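Local coordinates for phosphonopyruvate hydrolase (Variovorax sp., PDB 2HJP) that hydrolyses the carbon-phosphorus bond of phosphonopyruvate to give pyruvate and phosphate, using a divalent metal ion such as magnesium, cobalt or manganese, at the interface of chains A and B. Numbering follows the deposited sequence. Chains: chain A/B, Phosphonopyruvate hydrolase.

The interface of chains A and B. Residues chain A 212-213, 216, 240; chain B 259-260, 263.
A:Arg240 reaches across the subunit boundary to the carboxylate of B:Asp263, its guanidinium NH2 lying 2.9 Å from OD2 in a salt bridge that is also a nearly straight hydrogen bond, 163° at the hydrogen. OD2 sits at the edge of the guanidinium and close to its plane; the donor stands above the carboxylate plane, and the two flat groups are turned 70° against each other. The arginine chain bends at chi3, which brings its head round to the acid. On B:Asp263, CG is anti to the backbone N (chi1 -178°), directing the carboxylate towards chain A. Two waters in the plane of the guanidinium, at its edge, extend the polar network. Water 1 lies 2.9 Å from A:Arg240 NH1 and 2.6 Å from B:Asp263 OD2, and it also bonds to the backbone oxygen of A:Thr213; water 2 joins NH2 to the backbone oxygen of B:Asp263. OD2 is thus gripped by both the arginine and a water, and the nearby positive charge would be expected to stabilise the ionised acid. A:Pro216, which buries 71 Å² here, presents the CB-CG side of its ring to chain B. Its CG lies 4.0 Å from B:Asp263 CG, and its CB 3.7 Å from B:Ile259 CG1; the placement of B:Ile259 CD1, modelled too close to the ring, is doubtful. Were B:Asp263 replaced by an alanine, A:Arg240 would probably lose its charged mate, water 1 its link to chain B, and the A:Pro216 ring part of its packing. Water 3 lies 2.7 Å from A:Pro216 O and also reaches, by a longer bond, the backbone N of B:Ile259. In this two-fold interface, one of those within the deposited tetramer and possibly that of the dimer, a loop of chain B between helices 237-256 and 269-275 packs against helix 237-256 of chain A and the segment following its 3-10 helix 212-214; the centre of the patch is about 16 Å from the presumed nucleophile A:Asp54.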
loop_
_atom_site.group_PDB
_atom_site.type_symbol
_atom_site.label_atom_id
_atom_site.label_comp_id
_atom_site.label_asym_id
_atom_site.label_seq_id
_atom_site.Cartn_x
_atom_site.Cartn_y
_atom_site.Cartn_z
ATOM N N PRO A 212 -16.509 -10.140 -25.784
ATOM C CA PRO A 212 -17.041 -9.555 -27.027
ATOM C C PRO A 212 -16.987 -8.059 -27.225
ATOM O O PRO A 212 -17.722 -7.546 -28.039
ATOM C CB PRO A 212 -18.480 -10.053 -27.044
ATOM C CG PRO A 212 -18.866 -9.984 -25.569
ATOM C CD PRO A 212 -17.613 -10.488 -24.849
ATOM N N THR A 213 -16.101 -7.380 -26.482
ATOM C CA THR A 213 -15.968 -5.926 -26.530
ATOM C C THR A 213 -15.846 -5.340 -27.899
ATOM O O THR A 213 -16.522 -4.345 -28.171
ATOM C CB THR A 213 -14.744 -5.468 -25.715
ATOM O OG1 THR A 213 -14.901 -5.964 -24.398
ATOM C CG2 THR A 213 -14.600 -3.928 -25.694
ATOM N N PRO A 216 -19.491 -6.233 -30.477
ATOM C CA PRO A 216 -20.704 -6.147 -29.673
ATOM C C PRO A 216 -21.950 -6.692 -30.269
ATOM O O PRO A 216 -22.913 -6.782 -29.597
ATOM C CB PRO A 216 -20.842 -4.656 -29.383
ATOM C CG PRO A 216 -20.360 -4.037 -30.622
ATOM C CD PRO A 216 -19.117 -4.887 -30.965
ATOM N N ARG A 240 -15.953 3.119 -19.378
ATOM C CA ARG A 240 -16.385 3.867 -20.539
ATOM C C ARG A 240 -17.610 4.649 -20.174
ATOM O O ARG A 240 -17.652 5.851 -20.447
ATOM C CB ARG A 240 -16.598 2.958 -21.775
ATOM C CG ARG A 240 -15.276 2.646 -22.460
ATOM C CD ARG A 240 -15.399 1.311 -23.305
ATOM N NE ARG A 240 -16.125 1.568 -24.571
ATOM C CZ ARG A 240 -16.677 0.609 -25.293
ATOM N NH1 ARG A 240 -16.569 -0.698 -24.875
ATOM N NH2 ARG A 240 -17.388 0.971 -26.349
ATOM N N ILE B 259 -24.455 -5.880 -25.106
ATOM C CA ILE B 259 -23.967 -4.520 -25.342
ATOM C C ILE B 259 -24.205 -4.023 -26.757
ATOM O O ILE B 259 -23.693 -2.954 -27.138
ATOM C CB ILE B 259 -22.448 -4.463 -25.052
ATOM C CG1 ILE B 259 -21.680 -5.534 -25.881
ATOM C CG2 ILE B 259 -22.241 -4.691 -23.562
ATOM C CD1 ILE B 259 -21.426 -5.163 -27.331
ATOM N N ARG B 260 -24.972 -4.780 -27.553
ATOM C CA ARG B 260 -25.207 -4.389 -28.958
ATOM C C ARG B 260 -25.787 -2.986 -29.141
ATOM O O ARG B 260 -25.439 -2.339 -30.112
ATOM C CB ARG B 260 -26.112 -5.423 -29.683
ATOM C CG ARG B 260 -26.536 -5.051 -31.124
ATOM C CD ARG B 260 -27.519 -6.118 -31.732
ATOM N N ASP B 263 -23.377 -0.037 -26.865
ATOM C CA ASP B 263 -22.051 0.266 -27.323
ATOM C C ASP B 263 -21.918 1.595 -28.045
ATOM O O ASP B 263 -21.021 2.358 -27.709
ATOM C CB ASP B 263 -21.513 -0.851 -28.228
ATOM C CG ASP B 263 -20.109 -0.571 -28.688
ATOM O OD1 ASP B 263 -19.952 -0.090 -29.822
ATOM O OD2 ASP B 263 -19.143 -0.805 -27.902
HETATM O O HOH W 1 -17.948 -2.654 -26.469
HETATM O O HOH W 2 -18.268 3.285 -28.035
HETATM O O HOH W 3 -23.579 -8.017 -27.285
#